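Side-chain contacts in phosphoribosylaminoimidazole-succinocarboxamide synthase (Ehrlichia chaffeensis str. Arkansas, PDB 3KRE), which catalyses the ATP-dependent joining of L-aspartate to carboxyaminoimidazole ribonucleotide, giving SAICAR in de novo purine biosynthesis: residues I35-L40 / Q97-V102; P42-Q47 / H90-L95; D51-F56 / A62-K67. All coordinates share one frame; numbering follows the deposited sequence. Where two conformers were deposited one is given.

How the contacts relate
Contacts 1 and 2 belong to one antiparallel sheet and have their centres about 6 Å apart. Each joins two strands that share a neighbour without pairing with each other: strand 44-49 lies between the partners of contact 1, strand 99-107 between those of contact 2. Both therefore depend on side chains alone. Contact 1 is a thin surface touch, whereas contact 2 adds a buried polar pair to its outer apolar ones. Contact 3, partly buried and about 19 Å from contact 1, is a hairpin in a separate two-stranded sheet, held by backbone and charged-group hydrogen bonds. A salt bridge from Arg98 to Asp51 ties contact 1 to contact 3.

Contact 1. Residues I35-L40 / Q97-V102; sequences IIFATL and QREQLV
The ring of Phe37 meets the carboxylate of Glu99 at a slant, with CD2 of Phe37 4.3 Å from OE2 of Glu99 and no hydrogen bond between them. One face of the ring carries Ile35 CG2, from the same strand, 3.5 Å above the plane and offset toward the rim. Both carboxylate oxygens are held from outside the pair, OE2 hydrogen-bonded to His48 ND1 and OE1 to Asn96 ND2, and the approach to Phe37 is a loose, oblique one. The second touch is between methyls, Thr39 CG2 and Leu101 CD1, 4.1 Å apart, where the two side chains cross at about a right angle. Thr39 OG1 sits between the backbone N and the carbonyl carbon (chi1 76°), hydrogen-bonded to Glu44 O, which puts CG2 beside the backbone N, anti to the carbonyl carbon, where it meets Leu101. This is a next-but-one strand contact on a face of an antiparallel sheet, with CA of Thr39 and CA of Leu101 still 9.2 Å apart. Strand 44-49 runs between strands 34-38 and 99-107 and pairs with both. Its Ile46 touches Glu99 and its Glu44 touches Leu101, while strand 27-30 flanks Phe37 through Lys27.

Contact 2. Residues P42-Q47 / H90-L95; sequences PLEVIQ and HFISLL
NE2 of Gln47 is hydrogen-bonded to the backbone oxygen of Asp216 and also sits at the edge of the His90 imidazole, near its plane, 3.5 Å from CE1 of His90. The second approach is packing against a ring carbon, not a hydrogen bond; the amide and ring planes stand 74° apart. Strands 44-49 and 91-94 both pair antiparallel with strand 99-107, which runs between them, and side chains meet across that middle strand on both faces of the sheet: Gln47 and His90 on the side of Val102, Glu44 with Ile92 and Ile46 with Leu95 on the face of Glu99 and Leu101. Strand 91-94 carries a classic beta bulge: Ile92 and Ser93 both face Leu101, and the psi of -56° at Ile92 marks the extra residue.

Gln47 and His90 are buried. The amide is carried across by CG lying anti to the backbone N (chi1 -175°), with the chain extended beyond it, and the bond to Asp216 probably fixes which way the amide is turned. Met79 of helix 67-84 and Ala215 also touch the His90 side chain.

Glu44 and Ile46, nearer to solvent, make van der Waals contacts. Glu44 crosses Ile92 at about a right angle and offers its aliphatic part first, its CG 3.7 Å from CD1 of Ile92; the same methyl is 3.9 Å from OE2 of Glu44, so the carboxylate passes alongside it. Three residues on from Ile92, Leu95 reaches back toward Ile46. Here too the side chains cross at about a right angle, and the apolar touch is made by one methyl on a methylene: CD1 of Leu95 lies 3.9 Å from CG1 of Ile46.

Contact 3. Residues D51-F56 / A62-K67; sequences DEITAF and AIIHEK. With EDO (1,2-ethanediol), chain K.
Asp51 turns its CG back beside its backbone N (chi1 -72°), which lays the carboxylate over the turn holding Glu66, while Lys67 bends sharply at its last torsion (chi4 -81°) to bring its amine onto the backbone oxygen of Glu52. The hydrogen bond from Lys67 NZ to Glu52 O is 2.8 Å, and the same amine forms a salt bridge with Asp221.

Asp51 OD2 accepts the N-H of Glu66 at 3.0 Å, the donor coming from above the carboxylate, 66° out of its plane. A water bridges this oxygen to ND1 of His65, at the edge of the imidazole. OD1 serves Arg98 in a salt bridge and takes a hydrogen bond from Gly68 N. Asp51 thus grips backbone N-H groups at Glu66 and Gly68, where the type II turn Ile64 to Lys67 leads into helix 67-84.

In the beta hairpin, Ile53 and Ala62 make the hydrogen-bonded antiparallel pair, with Ile53 N to Ala62 O at 2.9 Å and Ala62 N to Ile53 O at 3.0 Å; beyond it Ile64 N reaches Asp51 O, also at 2.9 Å and almost straight. Apolar groups gather round Ile53: its CG2 packs on CG1 of Ile64 at 3.7 Å and also on the Ala62 methyl. The methylenes of Lys67 cross the Ile53 side chain at about a right angle, CE of Lys67 3.8 Å from CB of Ile53. On the other face Glu52 and Ile63, the non-hydrogen-bonded pair, lie side by side, CG of Glu52 3.6 Å from CD1 of Ile63.

O2 of a 1,2-ethanediol, probably from the crystallisation liquor, accepts the N-H of Asp51. Tyr239 of helix 237-240 touches Ile53 and Ala62, and Val246 and Tyr250 of helix 246-257 touch Ile64 and Lys67.

Contact 1. Residues I35-L40 / Q97-V102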
# COMPACT_ATOMS: atom_id res chain seq x y z
N ILE A 35 10.65 -7.88 -4.85
CA ILE A 35 10.89 -9.27 -5.23
C ILE A 35 10.46 -10.11 -4.04
O ILE A 35 10.75 -9.75 -2.90
CB ILE A 35 12.36 -9.55 -5.46
CG1 ILE A 35 12.95 -8.66 -6.57
CG2 ILE A 35 12.60 -11.04 -5.81
CD1 ILE A 35 14.50 -8.72 -6.57
N ILE A 36 9.74 -11.19 -4.30
CA ILE A 36 9.44 -12.16 -3.25
C ILE A 36 10.41 -13.34 -3.43
O ILE A 36 10.45 -13.95 -4.50
CB ILE A 36 8.00 -12.64 -3.34
CG1 ILE A 36 7.03 -11.45 -3.29
CG2 ILE A 36 7.73 -13.70 -2.27
CD1 ILE A 36 7.26 -10.46 -2.14
N PHE A 37 11.19 -13.66 -2.39
CA PHE A 37 12.10 -14.80 -2.42
C PHE A 37 11.60 -15.94 -1.58
O PHE A 37 11.03 -15.75 -0.49
CB PHE A 37 13.50 -14.44 -1.89
CG PHE A 37 14.29 -13.51 -2.79
CD1 PHE A 37 14.92 -13.99 -3.93
CD2 PHE A 37 14.44 -12.16 -2.47
CE1 PHE A 37 15.65 -13.15 -4.74
CE2 PHE A 37 15.17 -11.30 -3.31
CZ PHE A 37 15.77 -11.79 -4.44
N ALA A 38 11.84 -17.17 -2.04
CA ALA A 38 11.57 -18.32 -1.20
C ALA A 38 12.52 -18.37 -0.01
O ALA A 38 13.61 -17.78 -0.03
CB ALA A 38 11.69 -19.64 -2.02
N THR A 39 12.10 -19.12 1.01
CA THR A 39 12.98 -19.54 2.10
C THR A 39 12.90 -21.07 2.23
O THR A 39 12.09 -21.70 1.56
CB THR A 39 12.57 -18.89 3.44
OG1 THR A 39 11.40 -19.53 3.99
CG2 THR A 39 12.35 -17.36 3.28
N LEU A 40 13.70 -21.66 3.10
CA LEU A 40 13.60 -23.11 3.37
C LEU A 40 12.27 -23.53 3.98
O LEU A 40 11.88 -24.68 3.87
CB LEU A 40 14.76 -23.59 4.26
CG LEU A 40 16.19 -23.37 3.69
CD1 LEU A 40 17.27 -23.75 4.73
CD2 LEU A 40 16.40 -24.15 2.37
N GLN A 97 17.92 -4.27 6.03
CA GLN A 97 17.58 -2.98 5.44
C GLN A 97 16.53 -3.06 4.33
O GLN A 97 15.76 -2.16 4.16
CB GLN A 97 18.83 -2.31 4.88
CG GLN A 97 19.78 -1.75 5.93
CD GLN A 97 20.93 -1.02 5.28
OE1 GLN A 97 21.81 -1.63 4.67
NE2 GLN A 97 20.93 0.30 5.38
N ARG A 98 16.52 -4.14 3.57
CA ARG A 98 15.66 -4.25 2.39
C ARG A 98 14.57 -5.29 2.50
O ARG A 98 13.71 -5.37 1.63
CB ARG A 98 16.51 -4.61 1.18
CG ARG A 98 17.26 -3.43 0.66
CD ARG A 98 17.85 -3.69 -0.67
NE ARG A 98 18.61 -2.51 -1.01
CZ ARG A 98 18.09 -1.41 -1.54
NH1 ARG A 98 16.81 -1.34 -1.87
NH2 ARG A 98 18.88 -0.37 -1.76
N GLU A 99 14.61 -6.10 3.57
CA GLU A 99 13.82 -7.33 3.59
C GLU A 99 13.04 -7.52 4.85
O GLU A 99 13.48 -7.15 5.94
CB GLU A 99 14.72 -8.56 3.37
CG GLU A 99 15.39 -8.52 2.02
CD GLU A 99 16.29 -9.69 1.72
OE1 GLU A 99 16.77 -10.37 2.66
OE2 GLU A 99 16.55 -9.90 0.52
N GLN A 100 11.88 -8.10 4.68
CA GLN A 100 11.09 -8.56 5.82
C GLN A 100 10.58 -9.95 5.50
O GLN A 100 10.40 -10.31 4.34
CB GLN A 100 9.96 -7.58 6.16
CG GLN A 100 9.17 -7.05 5.07
CD GLN A 100 8.28 -5.91 5.50
OE1 GLN A 100 7.16 -6.14 5.94
NE2 GLN A 100 8.74 -4.66 5.32
N LEU A 101 10.40 -10.73 6.55
CA LEU A 101 9.85 -12.07 6.49
C LEU A 101 8.34 -11.93 6.59
O LEU A 101 7.81 -11.30 7.52
CB LEU A 101 10.35 -12.91 7.65
CG LEU A 101 10.10 -14.42 7.55
CD1 LEU A 101 10.87 -15.02 6.33
CD2 LEU A 101 10.47 -15.14 8.85
N VAL A 102 7.64 -12.56 5.66
CA VAL A 102 6.19 -12.51 5.63
C VAL A 102 5.59 -13.89 5.32
O VAL A 102 6.26 -14.80 4.75
CB VAL A 102 5.67 -11.50 4.59
CG1 VAL A 102 6.21 -10.08 4.84
CG2 VAL A 102 6.04 -11.98 3.16

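Contact 2. Residues P42-Q47 / H90-L95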
# COMPACT_ATOMS: atom_id res chain seq x y z
N PRO A 42 8.47 -23.51 3.48
CA PRO A 42 7.53 -23.30 2.35
C PRO A 42 6.39 -22.32 2.62
O PRO A 42 5.74 -21.80 1.68
CB PRO A 42 6.97 -24.71 2.12
CG PRO A 42 7.08 -25.36 3.40
CD PRO A 42 8.38 -24.89 3.98
N LEU A 43 6.16 -22.00 3.90
CA LEU A 43 5.05 -21.11 4.25
C LEU A 43 5.51 -19.69 4.62
O LEU A 43 4.68 -18.84 5.00
CB LEU A 43 4.26 -21.71 5.40
CG LEU A 43 3.56 -23.04 5.10
CD1 LEU A 43 3.12 -23.67 6.44
CD2 LEU A 43 2.38 -22.76 4.15
N GLU A 44 6.81 -19.44 4.52
CA GLU A 44 7.34 -18.10 4.76
C GLU A 44 8.17 -17.65 3.56
O GLU A 44 8.98 -18.44 3.02
CB GLU A 44 8.21 -18.13 6.02
CG GLU A 44 7.44 -18.36 7.27
CD GLU A 44 8.34 -18.48 8.50
OE1 GLU A 44 9.61 -18.58 8.39
OE2 GLU A 44 7.74 -18.52 9.57
N VAL A 45 8.01 -16.40 3.18
CA VAL A 45 8.77 -15.82 2.08
C VAL A 45 9.39 -14.50 2.49
O VAL A 45 9.03 -13.92 3.53
CB VAL A 45 7.90 -15.68 0.81
CG1 VAL A 45 7.57 -17.07 0.28
CG2 VAL A 45 6.62 -14.81 1.05
N ILE A 46 10.38 -14.05 1.71
CA ILE A 46 11.06 -12.79 2.00
C ILE A 46 10.54 -11.75 1.03
O ILE A 46 10.56 -11.97 -0.19
CB ILE A 46 12.60 -12.90 1.89
CG1 ILE A 46 13.14 -13.79 2.98
CG2 ILE A 46 13.29 -11.48 1.89
CD1 ILE A 46 14.54 -14.20 2.76
N GLN A 47 10.05 -10.64 1.56
CA GLN A 47 9.66 -9.51 0.74
C GLN A 47 10.85 -8.57 0.70
O GLN A 47 11.26 -8.06 1.74
CB GLN A 47 8.42 -8.84 1.34
CG GLN A 47 7.82 -7.73 0.52
CD GLN A 47 6.65 -7.05 1.23
OE1 GLN A 47 6.79 -6.50 2.32
NE2 GLN A 47 5.50 -7.08 0.61
N HIS A 90 0.32 -10.01 6.75
CA HIS A 90 1.31 -11.01 6.39
C HIS A 90 2.66 -10.83 7.10
O HIS A 90 3.57 -11.65 6.97
CB HIS A 90 1.50 -11.06 4.88
CG HIS A 90 2.19 -9.86 4.30
ND1 HIS A 90 2.69 -9.86 3.01
CD2 HIS A 90 2.53 -8.68 4.84
CE1 HIS A 90 3.24 -8.69 2.76
NE2 HIS A 90 3.18 -7.96 3.85
N PHE A 91 2.77 -9.80 7.92
CA PHE A 91 4.10 -9.45 8.45
C PHE A 91 4.54 -10.40 9.56
O PHE A 91 3.78 -10.67 10.53
CB PHE A 91 4.10 -8.01 8.94
CG PHE A 91 5.38 -7.62 9.61
CD1 PHE A 91 6.47 -7.21 8.86
CD2 PHE A 91 5.49 -7.64 11.00
CE1 PHE A 91 7.66 -6.87 9.49
CE2 PHE A 91 6.69 -7.28 11.65
CZ PHE A 91 7.77 -6.89 10.88
N ILE A 92 5.74 -10.95 9.43
CA ILE A 92 6.34 -11.77 10.50
C ILE A 92 7.48 -11.07 11.22
O ILE A 92 7.44 -10.95 12.46
CB ILE A 92 6.81 -13.15 9.99
CG1 ILE A 92 5.62 -13.91 9.40
CG2 ILE A 92 7.49 -13.94 11.14
CD1 ILE A 92 6.01 -15.21 8.63
N SER A 93 8.50 -10.63 10.50
CA SER A 93 9.64 -10.00 11.14
C SER A 93 10.42 -9.14 10.15
O SER A 93 10.45 -9.43 8.96
CB SER A 93 10.54 -11.08 11.74
OG SER A 93 11.59 -10.49 12.46
N LEU A 94 11.05 -8.09 10.67
CA LEU A 94 11.99 -7.28 9.87
C LEU A 94 13.34 -8.01 9.87
O LEU A 94 13.87 -8.36 10.93
CB LEU A 94 12.10 -5.89 10.51
CG LEU A 94 13.01 -4.86 9.84
CD1 LEU A 94 12.52 -4.55 8.40
CD2 LEU A 94 13.04 -3.57 10.70
N LEU A 95 13.90 -8.28 8.69
CA LEU A 95 15.14 -9.06 8.59
C LEU A 95 16.39 -8.21 8.46
O LEU A 95 17.42 -8.51 9.09
CB LEU A 95 15.05 -9.99 7.41
CG LEU A 95 14.00 -11.08 7.54
CD1 LEU A 95 13.90 -11.81 6.21
CD2 LEU A 95 14.32 -12.11 8.69

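Contact 3. Residues D51-F56 / A62-K67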
# COMPACT_ATOMS: atom_id res chain seq x y z
N ASP A 51 14.95 -0.58 -5.42
CA ASP A 51 14.99 0.89 -5.51
C ASP A 51 14.35 1.39 -6.81
O ASP A 51 14.37 2.58 -7.09
CB ASP A 51 16.41 1.42 -5.39
CG ASP A 51 16.99 1.31 -3.98
OD1 ASP A 51 16.26 1.09 -2.98
OD2 ASP A 51 18.22 1.43 -3.85
N GLU A 52 13.77 0.47 -7.56
CA GLU A 52 13.05 0.79 -8.76
C GLU A 52 11.76 1.54 -8.40
O GLU A 52 11.11 1.24 -7.39
CB GLU A 52 12.75 -0.53 -9.54
CG GLU A 52 14.03 -1.25 -9.99
CD GLU A 52 13.77 -2.63 -10.64
OE1 GLU A 52 12.63 -2.91 -11.01
OE2 GLU A 52 14.73 -3.42 -10.80
N ILE A 53 11.43 2.53 -9.22
CA ILE A 53 10.12 3.21 -9.16
C ILE A 53 9.61 3.27 -10.60
O ILE A 53 10.39 3.41 -11.53
CB ILE A 53 10.27 4.64 -8.53
CG1 ILE A 53 8.93 5.24 -8.06
CG2 ILE A 53 10.99 5.63 -9.51
CD1 ILE A 53 9.15 6.46 -7.06
N THR A 54 8.31 3.12 -10.79
CA THR A 54 7.71 3.25 -12.11
C THR A 54 6.41 4.06 -11.99
O THR A 54 5.77 4.05 -10.94
CB THR A 54 7.42 1.87 -12.68
OG1 THR A 54 6.42 1.24 -11.89
CG2 THR A 54 8.70 0.97 -12.63
N ALA A 55 6.03 4.72 -13.07
CA ALA A 55 4.75 5.42 -13.11
C ALA A 55 4.09 5.32 -14.50
O ALA A 55 4.76 4.99 -15.50
CB ALA A 55 4.96 6.89 -12.73
N PHE A 56 2.79 5.60 -14.54
CA PHE A 56 2.02 5.78 -15.77
C PHE A 56 2.10 4.52 -16.61
O PHE A 56 2.57 4.54 -17.75
CB PHE A 56 2.51 7.02 -16.53
CG PHE A 56 2.47 8.27 -15.70
CD1 PHE A 56 1.26 8.76 -15.23
CD2 PHE A 56 3.64 8.94 -15.36
CE1 PHE A 56 1.21 9.92 -14.44
CE2 PHE A 56 3.60 10.08 -14.58
CZ PHE A 56 2.40 10.58 -14.13
N ALA A 62 12.68 4.63 -13.05
CA ALA A 62 13.94 5.18 -12.53
C ALA A 62 14.40 4.37 -11.35
O ALA A 62 13.61 3.65 -10.71
CB ALA A 62 13.78 6.66 -12.09
N ILE A 63 15.68 4.53 -11.03
CA ILE A 63 16.26 3.98 -9.82
C ILE A 63 16.39 5.14 -8.84
O ILE A 63 17.04 6.14 -9.16
CB ILE A 63 17.64 3.41 -10.07
CG1 ILE A 63 17.57 2.26 -11.08
CG2 ILE A 63 18.30 2.99 -8.72
CD1 ILE A 63 16.68 1.12 -10.62
N ILE A 64 15.77 5.01 -7.68
CA ILE A 64 15.87 5.99 -6.59
C ILE A 64 16.62 5.31 -5.45
O ILE A 64 16.04 4.58 -4.63
CB ILE A 64 14.48 6.44 -6.07
CG1 ILE A 64 13.54 6.87 -7.20
CG2 ILE A 64 14.57 7.58 -4.98
CD1 ILE A 64 14.02 7.99 -8.00
N HIS A 65 17.92 5.58 -5.36
CA HIS A 65 18.74 4.90 -4.38
C HIS A 65 18.15 5.09 -2.98
O HIS A 65 17.77 6.21 -2.60
CB HIS A 65 20.18 5.37 -4.39
CG HIS A 65 21.00 4.76 -3.31
ND1 HIS A 65 21.20 3.40 -3.23
CD2 HIS A 65 21.56 5.30 -2.21
CE1 HIS A 65 21.92 3.14 -2.15
NE2 HIS A 65 22.16 4.27 -1.52
N GLU A 66 18.07 3.98 -2.26
CA GLU A 66 17.55 3.90 -0.88
C GLU A 66 16.03 3.86 -0.72
O GLU A 66 15.54 3.63 0.41
CB GLU A 66 18.12 5.04 -0.04
CG GLU A 66 18.16 4.78 1.40
CD GLU A 66 18.71 5.93 2.23
OE1 GLU A 66 19.16 6.96 1.67
OE2 GLU A 66 18.68 5.78 3.47
N LYS A 67 15.27 4.04 -1.80
CA LYS A 67 13.80 4.09 -1.69
C LYS A 67 13.28 2.78 -1.11
O LYS A 67 12.39 2.78 -0.27
CB LYS A 67 13.19 4.38 -3.05
CG LYS A 67 11.74 4.07 -3.24
CD LYS A 67 11.47 3.91 -4.72
CE LYS A 67 10.18 3.29 -4.95
NZ LYS A 67 10.16 1.82 -4.82
C1 EDO K . 18.00 -3.44 -4.61
O1 EDO K . 17.26 -4.64 -4.87
C2 EDO K . 18.25 -2.63 -5.90
O2 EDO K . 17.08 -2.01 -6.50
O HOH W 1 20.58 1.64 -5.45